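SsfX3 (Streptomyces sp. SF2575, PDB 3SKV) is a salicylyl-acyltransferase of a tetracycline biosynthetic pathway, and joins a jelly-roll domain to a GDSL/SGNH-type α/β fold. Local coordinates at residues P160-F165 with H197-A202; I189-S194 with H231-F236; A210-A215 with S370-M375; Y293-D298 with E346-K351. The protein carries 1 engineered substitution. All blocks are in the same frame, centred on the assembly; numbering follows the deposited sequence.

Contact 1: residues P160-F165 with H197-A202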
loop_
_atom_site.group_PDB
_atom_site.type_symbol
_atom_site.label_atom_id
_atom_site.label_comp_id
_atom_site.label_asym_id
_atom_site.label_seq_id
_atom_site.Cartn_x
_atom_site.Cartn_y
_atom_site.Cartn_z
ATOM N N PRO A 160 4.271 -3.704 -9.528
ATOM C CA PRO A 160 5.159 -2.589 -9.159
ATOM C C PRO A 160 4.501 -1.497 -8.320
ATOM O O PRO A 160 3.325 -1.190 -8.481
ATOM C CB PRO A 160 5.664 -2.076 -10.518
ATOM C CG PRO A 160 4.612 -2.509 -11.485
ATOM C CD PRO A 160 4.224 -3.861 -11.000
ATOM N N THR A 161 5.300 -0.912 -7.433
ATOM C CA THR A 161 4.905 0.071 -6.431
ATOM C C THR A 161 4.718 1.530 -6.839
ATOM O O THR A 161 3.854 2.197 -6.264
ATOM C CB THR A 161 5.740 -0.090 -5.148
ATOM O OG1 THR A 161 7.121 -0.153 -5.495
ATOM C CG2 THR A 161 5.358 -1.329 -4.344
ATOM N N LEU A 162 5.513 2.052 -7.774
ATOM C CA LEU A 162 5.397 3.472 -8.150
ATOM C C LEU A 162 4.966 3.675 -9.616
ATOM O O LEU A 162 5.261 4.717 -10.227
ATOM C CB LEU A 162 6.745 4.176 -7.852
ATOM C CG LEU A 162 7.263 4.021 -6.407
ATOM C CD1 LEU A 162 8.796 4.092 -6.335
ATOM C CD2 LEU A 162 6.545 4.974 -5.457
ATOM N N LEU A 163 4.246 2.681 -10.162
ATOM C CA LEU A 163 3.848 2.625 -11.551
ATOM C C LEU A 163 2.406 2.216 -11.731
ATOM O O LEU A 163 1.866 1.460 -10.928
ATOM C CB LEU A 163 4.684 1.495 -12.179
ATOM C CG LEU A 163 5.945 1.765 -13.018
ATOM C CD1 LEU A 163 6.879 2.775 -12.398
ATOM C CD2 LEU A 163 6.701 0.478 -13.201
ATOM N N GLN A 164 1.831 2.593 -12.868
ATOM C CA GLN A 164 0.524 2.101 -13.291
ATOM C C GLN A 164 0.846 0.836 -14.110
ATOM O O GLN A 164 1.704 0.870 -14.986
ATOM C CB GLN A 164 -0.212 3.128 -14.152
ATOM C CG GLN A 164 -0.640 4.356 -13.379
ATOM C CD GLN A 164 -1.324 5.374 -14.264
ATOM O OE1 GLN A 164 -2.036 5.051 -15.225
ATOM N NE2 GLN A 164 -1.187 6.632 -13.906
ATOM N N PHE A 165 0.236 -0.277 -13.778
ATOM C CA PHE A 165 0.503 -1.556 -14.450
ATOM C C PHE A 165 -0.792 -2.107 -15.042
ATOM O O PHE A 165 -1.765 -2.249 -14.312
ATOM C CB PHE A 165 1.086 -2.556 -13.437
ATOM C CG PHE A 165 1.520 -3.889 -14.010
ATOM C CD1 PHE A 165 2.827 -4.081 -14.457
ATOM C CD2 PHE A 165 0.642 -4.972 -14.030
ATOM C CE1 PHE A 165 3.236 -5.316 -14.946
ATOM C CE2 PHE A 165 1.044 -6.206 -14.534
ATOM C CZ PHE A 165 2.344 -6.381 -14.969
ATOM N N HIS A 197 5.684 4.335 -0.206
ATOM C CA HIS A 197 6.242 3.168 0.461
ATOM C C HIS A 197 7.094 2.261 -0.389
ATOM O O HIS A 197 7.811 1.424 0.159
ATOM C CB HIS A 197 5.145 2.390 1.183
ATOM C CG HIS A 197 4.457 3.198 2.242
ATOM N ND1 HIS A 197 5.177 3.970 3.149
ATOM C CD2 HIS A 197 3.143 3.307 2.521
ATOM C CE1 HIS A 197 4.278 4.506 3.948
ATOM N NE2 HIS A 197 3.038 4.141 3.606
ATOM N N GLY A 198 7.023 2.412 -1.706
ATOM C CA GLY A 198 7.814 1.578 -2.607
ATOM C C GLY A 198 9.275 1.973 -2.613
ATOM O O GLY A 198 10.130 1.157 -2.931
ATOM N N ARG A 199 9.557 3.230 -2.225
ATOM C CA ARG A 199 10.883 3.800 -2.209
ATOM C C ARG A 199 11.812 3.177 -1.145
ATOM O O ARG A 199 11.473 3.130 0.055
ATOM C CB ARG A 199 10.805 5.330 -2.109
ATOM C CG ARG A 199 12.060 6.024 -2.644
ATOM C CD ARG A 199 11.958 6.361 -4.120
ATOM N NE ARG A 199 11.410 7.700 -4.348
ATOM C CZ ARG A 199 10.117 7.976 -4.518
ATOM N NH1 ARG A 199 9.212 7.007 -4.473
ATOM N NH2 ARG A 199 9.721 9.225 -4.722
ATOM N N GLY A 200 12.961 2.689 -1.624
ATOM C CA GLY A 200 13.987 2.064 -0.791
ATOM C C GLY A 200 13.747 0.589 -0.526
ATOM O O GLY A 200 14.649 -0.106 -0.053
ATOM N N ALA A 201 12.537 0.085 -0.824
ATOM C CA ALA A 201 12.279 -1.337 -0.619
ATOM C C ALA A 201 13.064 -2.146 -1.675
ATOM O O ALA A 201 13.295 -1.671 -2.804
ATOM C CB ALA A 201 10.785 -1.630 -0.695
ATOM N N ALA A 202 13.535 -3.335 -1.273
ATOM C CA ALA A 202 14.302 -4.224 -2.146
ATOM C C ALA A 202 13.496 -4.584 -3.406
ATOM O O ALA A 202 14.038 -4.570 -4.515
ATOM C CB ALA A 202 14.706 -5.473 -1.379
#
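Thr-161 and Leu-162 meet Gly-198 and Arg-199 where two folds touch: the jelly-roll part of the chain on one side and, on the other, the GDSL/SGNH part, whose loop before helix 208-216 makes a type II beta turn from Gly-198 to Ala-201. It is a worked example of how a short loop can dock one domain on another without a direct hydrogen bond. The walk begins at Pro-160, whose carbonyl oxygen is hydrogen-bonded by Thr-82 OG1. Thr-161 then turns its side chain to the turn, and OG1 comes to 3.4 Å from Gly-198 CA. With chi1 at 49°, OG1 lies between the backbone N and the carbonyl carbon, which brings it to face the turn. A CB on Gly-198 would run into OG1, so this close backbone approach depends on the bare alpha carbon. Leu-162 follows, its CG anti to the carbonyl carbon (chi1 -54°), which carries the branched end out to Arg-199. From there the chain enters strand 164-172 and leaves the interface. The arginine, bent at chi2 and chi3, crosses the leucine at about a right angle, and its NH1 lies 3.5 Å from both Leu-162 CD1 and Leu-162 CD2.

Contact 2: residues I189-S194 with H231-F236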
loop_
_atom_site.group_PDB
_atom_site.type_symbol
_atom_site.label_atom_id
_atom_site.label_comp_id
_atom_site.label_asym_id
_atom_site.label_seq_id
_atom_site.Cartn_x
_atom_site.Cartn_y
_atom_site.Cartn_z
ATOM N N ILE A 189 -6.555 -2.751 6.075
ATOM C CA ILE A 189 -6.552 -1.478 5.368
ATOM C C ILE A 189 -5.570 -0.528 6.036
ATOM O O ILE A 189 -5.684 -0.271 7.247
ATOM C CB ILE A 189 -7.953 -0.818 5.238
ATOM C CG1 ILE A 189 -9.001 -1.785 4.645
ATOM C CG2 ILE A 189 -7.846 0.508 4.417
ATOM C CD1 ILE A 189 -10.391 -1.127 4.423
ATOM N N HIS A 190 -4.600 -0.001 5.248
ATOM C CA HIS A 190 -3.666 0.990 5.772
ATOM C C HIS A 190 -3.835 2.298 4.975
ATOM O O HIS A 190 -3.772 2.299 3.743
ATOM C CB HIS A 190 -2.198 0.520 5.826
ATOM C CG HIS A 190 -1.284 1.588 6.345
ATOM N ND1 HIS A 190 -1.209 1.882 7.714
ATOM C CD2 HIS A 190 -0.522 2.479 5.660
ATOM C CE1 HIS A 190 -0.399 2.927 7.811
ATOM N NE2 HIS A 190 0.051 3.316 6.598
ATOM N N TYR A 191 -4.073 3.400 5.707
ATOM C CA TYR A 191 -4.230 4.730 5.114
ATOM C C TYR A 191 -3.233 5.716 5.718
ATOM O O TYR A 191 -2.984 5.691 6.909
ATOM C CB TYR A 191 -5.676 5.233 5.319
ATOM C CG TYR A 191 -5.902 6.668 4.911
ATOM C CD1 TYR A 191 -6.161 7.004 3.586
ATOM C CD2 TYR A 191 -5.850 7.695 5.846
ATOM C CE1 TYR A 191 -6.319 8.333 3.194
ATOM C CE2 TYR A 191 -6.024 9.027 5.467
ATOM C CZ TYR A 191 -6.255 9.339 4.141
ATOM O OH TYR A 191 -6.480 10.638 3.771
ATOM N N GLY A 192 -2.725 6.614 4.909
ATOM C CA GLY A 192 -1.850 7.669 5.403
ATOM C C GLY A 192 -0.403 7.653 4.955
ATOM O O GLY A 192 -0.051 7.034 3.947
ATOM N N ASP A 193 0.428 8.394 5.711
ATOM C CA ASP A 193 1.866 8.633 5.517
ATOM C C ASP A 193 2.146 9.729 4.479
ATOM O O ASP A 193 1.353 9.959 3.563
ATOM C CB ASP A 193 2.657 7.331 5.235
ATOM C CG ASP A 193 2.702 6.386 6.423
ATOM O OD1 ASP A 193 3.333 6.754 7.453
ATOM O OD2 ASP A 193 2.137 5.262 6.319
ATOM N N SER A 194 3.278 10.393 4.628
ATOM C CA SER A 194 3.669 11.482 3.729
ATOM C C SER A 194 4.646 11.051 2.639
ATOM O O SER A 194 5.013 11.866 1.774
ATOM C CB SER A 194 4.186 12.681 4.521
ATOM O OG SER A 194 5.075 12.245 5.530
ATOM N N HIS A 231 -4.641 13.745 3.894
ATOM C CA HIS A 231 -5.230 14.961 4.469
ATOM C C HIS A 231 -6.610 14.704 5.128
ATOM O O HIS A 231 -7.385 15.652 5.367
ATOM C CB HIS A 231 -5.346 16.051 3.386
ATOM C CG HIS A 231 -4.075 16.779 3.118
ATOM N ND1 HIS A 231 -2.929 16.111 2.732
ATOM C CD2 HIS A 231 -3.815 18.102 3.138
ATOM C CE1 HIS A 231 -2.007 17.039 2.557
ATOM N NE2 HIS A 231 -2.494 18.253 2.786
ATOM N N LEU A 232 -6.921 13.425 5.412
ATOM C CA LEU A 232 -8.209 13.054 6.011
ATOM C C LEU A 232 -9.413 13.441 5.193
ATOM O O LEU A 232 -10.460 13.768 5.763
ATOM C CB LEU A 232 -8.367 13.506 7.481
ATOM C CG LEU A 232 -7.328 13.018 8.491
ATOM C CD1 LEU A 232 -7.409 13.850 9.761
ATOM C CD2 LEU A 232 -7.484 11.496 8.772
ATOM N N GLN A 233 -9.272 13.375 3.847
ATOM C CA GLN A 233 -10.317 13.624 2.858
ATOM C C GLN A 233 -11.498 12.716 3.165
ATOM O O GLN A 233 -11.340 11.494 3.216
ATOM C CB GLN A 233 -9.827 13.305 1.438
ATOM C CG GLN A 233 -8.762 14.244 0.911
ATOM C CD GLN A 233 -7.347 13.781 1.137
ATOM O OE1 GLN A 233 -6.994 13.215 2.179
ATOM N NE2 GLN A 233 -6.499 14.026 0.151
ATOM N N PRO A 234 -12.697 13.280 3.387
ATOM C CA PRO A 234 -13.870 12.413 3.693
ATOM C C PRO A 234 -14.157 11.315 2.654
ATOM O O PRO A 234 -14.697 10.281 3.013
ATOM C CB PRO A 234 -15.026 13.410 3.830
ATOM C CG PRO A 234 -14.390 14.725 4.057
ATOM C CD PRO A 234 -13.060 14.711 3.375
ATOM N N MET A 235 -13.792 11.525 1.376
ATOM C CA MET A 235 -13.959 10.503 0.335
ATOM C C MET A 235 -13.147 9.196 0.655
ATOM O O MET A 235 -13.605 8.079 0.336
ATOM C CB MET A 235 -13.623 11.051 -1.059
ATOM C CG MET A 235 -14.679 11.973 -1.633
ATOM S SD MET A 235 -16.367 11.303 -1.819
ATOM C CE MET A 235 -16.039 9.920 -3.102
ATOM N N PHE A 236 -11.958 9.347 1.281
ATOM C CA PHE A 236 -11.134 8.197 1.664
ATOM C C PHE A 236 -11.749 7.424 2.821
ATOM O O PHE A 236 -11.630 6.189 2.855
ATOM C CB PHE A 236 -9.670 8.590 1.962
ATOM C CG PHE A 236 -8.897 8.868 0.697
ATOM C CD1 PHE A 236 -8.777 7.894 -0.296
ATOM C CD2 PHE A 236 -8.311 10.110 0.478
ATOM C CE1 PHE A 236 -8.121 8.171 -1.496
ATOM C CE2 PHE A 236 -7.636 10.379 -0.719
ATOM C CZ PHE A 236 -7.547 9.405 -1.697
#
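The phenol oxygen of Tyr-191 is the polar focus here: Leu-232 N donates a weak hydrogen bond to Tyr-191 OH (3.3 Å, 130° at the hydrogen), and Gly-229 O, just before the second segment, is joined to the same oxygen by another weak one. Gln-233 OE1 also lies 3.1 Å from Tyr-191 OH, near the plane of the phenol ring. That amide oxygen accepts from His-231 N at 3.0 Å, while Gln-233 NE2 donates to Asp-228 O; the glutamine is thereby tied to the loop at both ends of its amide. This illustrates how a buried tyrosine can dock on a turn that is largely held by its own bonds. With CG anti to the backbone N (chi1 172°), the ring reaches straight from its strand to the helix start, where Gln-233 is the N-cap residue. Tyr-191 CE1 touches Phe-236 CB at 3.6 Å, the two rings meeting obliquely with planes 41° apart. A phenylalanine here would probably keep much of that apolar contact but leave Leu-232 N and Gly-229 O without their shared partner. Gly-192, Asp-193 and Ser-194 follow directly, matching the Gly-Asp-Ser signature of the GDSL family. Strand 187-192 lies inside the parallel sheet between strands 219-223 and 247-252, and Tyr-191 is enclosed by helix 234-242, by Val-252 and by Phe-273 of helix 266-278.

Contact 3: residues A210-A215 with S370-M375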
loop_
_atom_site.group_PDB
_atom_site.type_symbol
_atom_site.label_atom_id
_atom_site.label_comp_id
_atom_site.label_asym_id
_atom_site.label_seq_id
_atom_site.Cartn_x
_atom_site.Cartn_y
_atom_site.Cartn_z
ATOM N N ALA A 210 4.119 -4.851 2.906
ATOM C CA ALA A 210 4.121 -6.199 2.353
ATOM C C ALA A 210 4.684 -7.200 3.366
ATOM O O ALA A 210 4.047 -8.217 3.624
ATOM C CB ALA A 210 4.930 -6.228 1.062
ATOM N N LEU A 211 5.843 -6.877 3.988
ATOM C CA LEU A 211 6.515 -7.705 4.989
ATOM C C LEU A 211 5.654 -7.869 6.233
ATOM O O LEU A 211 5.591 -8.971 6.781
ATOM C CB LEU A 211 7.849 -7.052 5.389
ATOM C CG LEU A 211 9.181 -7.517 4.786
ATOM C CD1 LEU A 211 9.064 -8.711 3.751
ATOM C CD2 LEU A 211 10.002 -6.347 4.343
ATOM N N ALA A 212 5.015 -6.783 6.695
ATOM C CA ALA A 212 4.166 -6.822 7.882
ATOM C C ALA A 212 2.934 -7.706 7.618
ATOM O O ALA A 212 2.674 -8.591 8.416
ATOM C CB ALA A 212 3.752 -5.412 8.303
ATOM N N ALA A 213 2.258 -7.536 6.463
ATOM C CA ALA A 213 1.077 -8.330 6.077
ATOM C C ALA A 213 1.395 -9.811 5.919
ATOM O O ALA A 213 0.637 -10.664 6.391
ATOM C CB ALA A 213 0.469 -7.805 4.785
ATOM N N ARG A 214 2.508 -10.117 5.257
ATOM C CA ARG A 214 2.932 -11.494 5.011
ATOM C C ARG A 214 3.262 -12.213 6.322
ATOM O O ARG A 214 2.859 -13.364 6.497
ATOM C CB ARG A 214 4.127 -11.549 4.053
ATOM C CG ARG A 214 3.793 -11.174 2.634
ATOM C CD ARG A 214 5.049 -10.875 1.838
ATOM N NE ARG A 214 5.878 -12.063 1.654
ATOM C CZ ARG A 214 7.152 -12.042 1.295
ATOM N NH1 ARG A 214 7.761 -10.888 1.065
ATOM N NH2 ARG A 214 7.827 -13.181 1.145
ATOM N N ALA A 215 3.955 -11.523 7.251
ATOM C CA ALA A 215 4.313 -12.129 8.528
ATOM C C ALA A 215 3.069 -12.359 9.388
ATOM O O ALA A 215 3.024 -13.313 10.169
ATOM C CB ALA A 215 5.303 -11.260 9.259
ATOM N N SER A 370 8.751 -3.551 13.792
ATOM C CA SER A 370 8.418 -2.517 14.761
ATOM C C SER A 370 6.909 -2.223 14.809
ATOM O O SER A 370 6.343 -2.084 15.898
ATOM C CB SER A 370 9.229 -1.253 14.484
ATOM O OG SER A 370 9.111 -0.338 15.562
ATOM N N SER A 371 6.267 -2.139 13.630
ATOM C CA SER A 371 4.824 -1.915 13.496
ATOM C C SER A 371 4.065 -3.088 14.100
ATOM O O SER A 371 3.112 -2.864 14.839
ATOM C CB SER A 371 4.428 -1.760 12.027
ATOM O OG SER A 371 5.070 -0.644 11.435
ATOM N N ARG A 372 4.508 -4.331 13.807
ATOM C CA ARG A 372 3.889 -5.560 14.320
ATOM C C ARG A 372 3.999 -5.640 15.836
ATOM O O ARG A 372 3.011 -5.965 16.496
ATOM C CB ARG A 372 4.505 -6.809 13.664
ATOM C CG ARG A 372 4.064 -7.004 12.228
ATOM C CD ARG A 372 4.753 -8.206 11.606
ATOM N NE ARG A 372 4.392 -9.442 12.290
ATOM C CZ ARG A 372 5.268 -10.357 12.673
ATOM N NH1 ARG A 372 6.560 -10.200 12.405
ATOM N NH2 ARG A 372 4.862 -11.445 13.315
ATOM N N ARG A 373 5.176 -5.309 16.374
ATOM C CA ARG A 373 5.445 -5.284 17.805
ATOM C C ARG A 373 4.505 -4.258 18.495
ATOM O O ARG A 373 3.845 -4.586 19.482
ATOM C CB ARG A 373 6.931 -4.927 18.055
ATOM C CG ARG A 373 7.289 -4.805 19.551
ATOM C CD ARG A 373 8.609 -4.106 19.920
ATOM N NE ARG A 373 9.502 -3.855 18.789
ATOM C CZ ARG A 373 9.622 -2.704 18.145
ATOM N NH1 ARG A 373 8.871 -1.661 18.487
ATOM N NH2 ARG A 373 10.483 -2.587 17.142
ATOM N N GLU A 374 4.424 -3.041 17.941
ATOM C CA GLU A 374 3.561 -2.000 18.502
ATOM C C GLU A 374 2.060 -2.339 18.399
ATOM O O GLU A 374 1.329 -2.177 19.372
ATOM C CB GLU A 374 3.915 -0.607 17.940
ATOM C CG GLU A 374 5.283 -0.094 18.359
ATOM C CD GLU A 374 5.550 -0.064 19.856
ATOM O OE1 GLU A 374 4.654 0.372 20.621
ATOM O OE2 GLU A 374 6.666 -0.470 20.258
ATOM N N MET A 375 1.625 -2.874 17.269
ATOM C CA MET A 375 0.224 -3.263 17.117
ATOM C C MET A 375 -0.151 -4.468 17.981
ATOM O O MET A 375 -1.291 -4.525 18.472
ATOM C CB MET A 375 -0.129 -3.470 15.658
ATOM C CG MET A 375 -0.230 -2.183 14.907
ATOM S SD MET A 375 -0.536 -2.532 13.178
ATOM C CE MET A 375 -1.945 -1.565 12.980
#
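Arg-372 lies along Ala-212 and Ala-215, and its path shows how a long side chain can bridge two helices with its carbon chain while its charge is paired at the tip. CB points to the opposing helix. Next, CG of Arg-372 stands 4.2 Å from Ala-212 CB, a small methyl that lets the backbones come near, with the alpha carbons of Ala-212 and Arg-372 6.6 Å apart. Arg-372 CD then passes Ala-212 O at 3.8 Å. A bend at chi3 (63°) swings the end of the chain over Ala-215, whose CB lies 3.6 Å from Arg-372 NE. At the tip, Ala-215 CB sits over one face of the guanidinium, 3.5 Å from Arg-372 CZ and displaced toward the rim. With this face against a methyl, the N-H groups are turned to carboxylates: NE makes a salt bridge with Glu-216, and NH1 another with Glu-369, so both helices supply a counter-charge. A leucine in its place would probably leave Glu-216 and Glu-369 without this common cation and Ala-215 without its flat cover. Helix 208-216 is flanked on another side by the jelly-roll part of the chain, through Trp-158 of strand 153-158, while helix 361-377 rests on the parallel sheet, where Met-375 touches Leu-247 and Ser-249 of strand 247-252.

Contact 4: residues Y293-D298 with E346-K351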
loop_
_atom_site.group_PDB
_atom_site.type_symbol
_atom_site.label_atom_id
_atom_site.label_comp_id
_atom_site.label_asym_id
_atom_site.label_seq_id
_atom_site.Cartn_x
_atom_site.Cartn_y
_atom_site.Cartn_z
ATOM N N TYR A 293 8.709 9.722 12.863
ATOM C CA TYR A 293 9.691 10.791 12.903
ATOM C C TYR A 293 10.287 11.088 11.510
ATOM O O TYR A 293 10.790 10.194 10.817
ATOM C CB TYR A 293 10.797 10.495 13.934
ATOM C CG TYR A 293 11.935 11.497 13.943
ATOM C CD1 TYR A 293 11.836 12.689 14.656
ATOM C CD2 TYR A 293 13.123 11.242 13.260
ATOM C CE1 TYR A 293 12.893 13.608 14.682
ATOM C CE2 TYR A 293 14.165 12.166 13.249
ATOM C CZ TYR A 293 14.043 13.349 13.960
ATOM O OH TYR A 293 15.078 14.243 13.984
ATOM N N SER A 294 10.256 12.364 11.134
ATOM C CA SER A 294 10.840 12.849 9.890
ATOM C C SER A 294 12.048 13.751 10.236
ATOM O O SER A 294 11.876 14.780 10.871
ATOM C CB SER A 294 9.802 13.603 9.063
ATOM O OG SER A 294 10.434 14.406 8.084
ATOM N N PRO A 295 13.272 13.394 9.821
ATOM C CA PRO A 295 14.434 14.249 10.136
ATOM C C PRO A 295 14.287 15.689 9.628
ATOM O O PRO A 295 14.675 16.631 10.344
ATOM C CB PRO A 295 15.608 13.501 9.494
ATOM C CG PRO A 295 15.150 12.066 9.444
ATOM C CD PRO A 295 13.688 12.185 9.080
ATOM N N PHE A 296 13.644 15.866 8.445
ATOM C CA PHE A 296 13.405 17.200 7.886
ATOM C C PHE A 296 12.311 17.979 8.632
ATOM O O PHE A 296 12.608 18.999 9.254
ATOM C CB PHE A 296 13.135 17.157 6.357
ATOM C CG PHE A 296 12.901 18.523 5.753
ATOM C CD1 PHE A 296 13.966 19.383 5.498
ATOM C CD2 PHE A 296 11.611 18.967 5.473
ATOM C CE1 PHE A 296 13.740 20.666 4.978
ATOM C CE2 PHE A 296 11.386 20.253 4.966
ATOM C CZ PHE A 296 12.450 21.091 4.717
ATOM N N TRP A 297 11.062 17.490 8.557
ATOM C CA TRP A 297 9.843 18.107 9.084
ATOM C C TRP A 297 9.753 18.342 10.583
ATOM O O TRP A 297 9.298 19.409 10.989
ATOM C CB TRP A 297 8.593 17.393 8.543
ATOM C CG TRP A 297 8.546 17.349 7.044
ATOM C CD1 TRP A 297 8.867 16.293 6.251
ATOM C CD2 TRP A 297 8.262 18.446 6.160
ATOM N NE1 TRP A 297 8.786 16.651 4.923
ATOM C CE2 TRP A 297 8.394 17.965 4.837
ATOM C CE3 TRP A 297 7.924 19.798 6.356
ATOM C CZ2 TRP A 297 8.174 18.776 3.714
ATOM C CZ3 TRP A 297 7.689 20.593 5.244
ATOM C CH2 TRP A 297 7.829 20.083 3.942
ATOM N N ASP A 298 10.157 17.355 11.404
ATOM C CA ASP A 298 10.137 17.464 12.878
ATOM C C ASP A 298 11.124 18.518 13.386
ATOM O O ASP A 298 10.923 19.081 14.471
ATOM C CB ASP A 298 10.500 16.114 13.533
ATOM C CG ASP A 298 9.346 15.152 13.697
ATOM O OD1 ASP A 298 9.106 14.357 12.770
ATOM O OD2 ASP A 298 8.717 15.160 14.777
ATOM N N GLU A 346 22.032 4.347 9.020
ATOM C CA GLU A 346 22.190 2.984 8.494
ATOM C C GLU A 346 20.859 2.392 7.960
ATOM O O GLU A 346 20.888 1.493 7.122
ATOM C CB GLU A 346 22.846 2.049 9.534
ATOM C CG GLU A 346 22.046 1.821 10.816
ATOM C CD GLU A 346 22.596 0.808 11.816
ATOM O OE1 GLU A 346 23.773 0.933 12.243
ATOM O OE2 GLU A 346 21.812 -0.085 12.215
ATOM N N LEU A 347 19.710 2.928 8.430
ATOM C CA LEU A 347 18.377 2.497 8.041
ATOM C C LEU A 347 17.725 3.408 6.993
ATOM O O LEU A 347 16.610 3.126 6.553
ATOM C CB LEU A 347 17.476 2.327 9.264
ATOM C CG LEU A 347 18.023 1.421 10.408
ATOM C CD1 LEU A 347 17.108 1.481 11.631
ATOM C CD2 LEU A 347 18.241 -0.043 9.951
ATOM N N TYR A 348 18.438 4.448 6.535
ATOM C CA TYR A 348 17.912 5.330 5.496
ATOM C C TYR A 348 18.582 5.127 4.160
ATOM O O TYR A 348 19.791 4.887 4.092
ATOM C CB TYR A 348 17.992 6.803 5.897
ATOM C CG TYR A 348 16.924 7.224 6.866
ATOM C CD1 TYR A 348 15.681 7.667 6.415
ATOM C CD2 TYR A 348 17.156 7.210 8.236
ATOM C CE1 TYR A 348 14.716 8.140 7.304
ATOM C CE2 TYR A 348 16.188 7.657 9.139
ATOM C CZ TYR A 348 14.983 8.155 8.667
ATOM O OH TYR A 348 14.026 8.575 9.561
ATOM N N LEU A 349 17.795 5.312 3.095
ATOM C CA LEU A 349 18.199 5.186 1.710
ATOM C C LEU A 349 19.079 6.348 1.216
ATOM O O LEU A 349 20.126 6.087 0.626
ATOM C CB LEU A 349 16.928 5.058 0.853
ATOM C CG LEU A 349 17.067 5.195 -0.670
ATOM C CD1 LEU A 349 17.719 3.965 -1.259
ATOM C CD2 LEU A 349 15.712 5.453 -1.321
ATOM N N GLU A 350 18.621 7.609 1.400
ATOM C CA GLU A 350 19.253 8.845 0.889
ATOM C C GLU A 350 20.704 9.071 1.297
ATOM O O GLU A 350 21.047 8.971 2.479
ATOM C CB GLU A 350 18.411 10.121 1.170
ATOM C CG GLU A 350 17.013 10.154 0.552
ATOM C CD GLU A 350 16.007 9.112 1.023
ATOM O OE1 GLU A 350 16.016 8.755 2.226
ATOM O OE2 GLU A 350 15.239 8.615 0.168
ATOM N N LYS A 351 21.539 9.410 0.302
ATOM C CA LYS A 351 22.962 9.711 0.458
ATOM C C LYS A 351 23.188 11.036 1.252
ATOM O O LYS A 351 22.289 11.887 1.224
ATOM C CB LYS A 351 23.714 9.677 -0.907
ATOM C CG LYS A 351 23.136 10.568 -2.022
ATOM C CD LYS A 351 22.286 9.784 -3.039
ATOM C CE LYS A 351 20.801 9.881 -2.791
ATOM N NZ LYS A 351 20.237 8.572 -2.396
HETATM O O HOH W 1 11.297 9.734 8.223
#
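Tyr-348 and Pro-295 approach from opposite directions, the phenol end of one meeting the ring carbons of the other. Tyr-348 OH lies 3.7 Å from both Pro-295 CG and Pro-295 CD, and Tyr-348 CZ is 4.0 Å from Pro-295 CG, which comes at the aromatic ring obliquely. With CG anti to its carbonyl carbon (chi1 -77°), the tyrosine ring is directed at the opposite loop. Beside this small apolar contact a water completes the join, an instance of solvent spanning a gap too wide for a direct bond. It donates to Tyr-293 O at 2.7 Å and lies in the plane of the Tyr-348 ring, at the edge, with its longer bond of 3.3 Å to Tyr-348 OH. The phenol oxygen has a second polar partner in Trp-339 NE1, and the Trp-339 ring meets that of Tyr-348 edge-to-face. The loop presenting Pro-295 is braced from within: Ser-294 N donates almost straight to Asp-298 OD1 (2.8 Å, 174°), and Ser-294 OG accepts from Trp-297 N in an ST motif. Both segments are loops of the GDSL/SGNH-type α/β part. Segment 293-298 leads from strand 286-290 of the parallel sheet toward helix 308-324, to which Asp-298 is tied by a salt bridge with Arg-312. Segment 346-351 runs between helices 335-338 and 361-377, with Leu-347 resting on Val-362 and Ile-366 of the latter.

Overall arrangement
Taken together, the four contacts show chemistry varying with place in the fold. Contact 2 is buried, tying the parallel sheet to a helix start through aromatic packing and weak bonds to one hydroxyl. Contact 3 is partly buried and joins two helices, with a buried alanine under the arginine's carbon chain and an exposed one against its guanidinium, whose charge is met by glutamates of both helices. Contact 4, also partly buried, links two loops and enlists a water. Contact 1 lies at the surface and alone spans the two family regions, by van der Waals contact. It touches contact 2 where His-197 NE2 nears Gly-192 O, and contact 4 where Leu-349 packs on Arg-199 and Gly-200; contact 3 touches none.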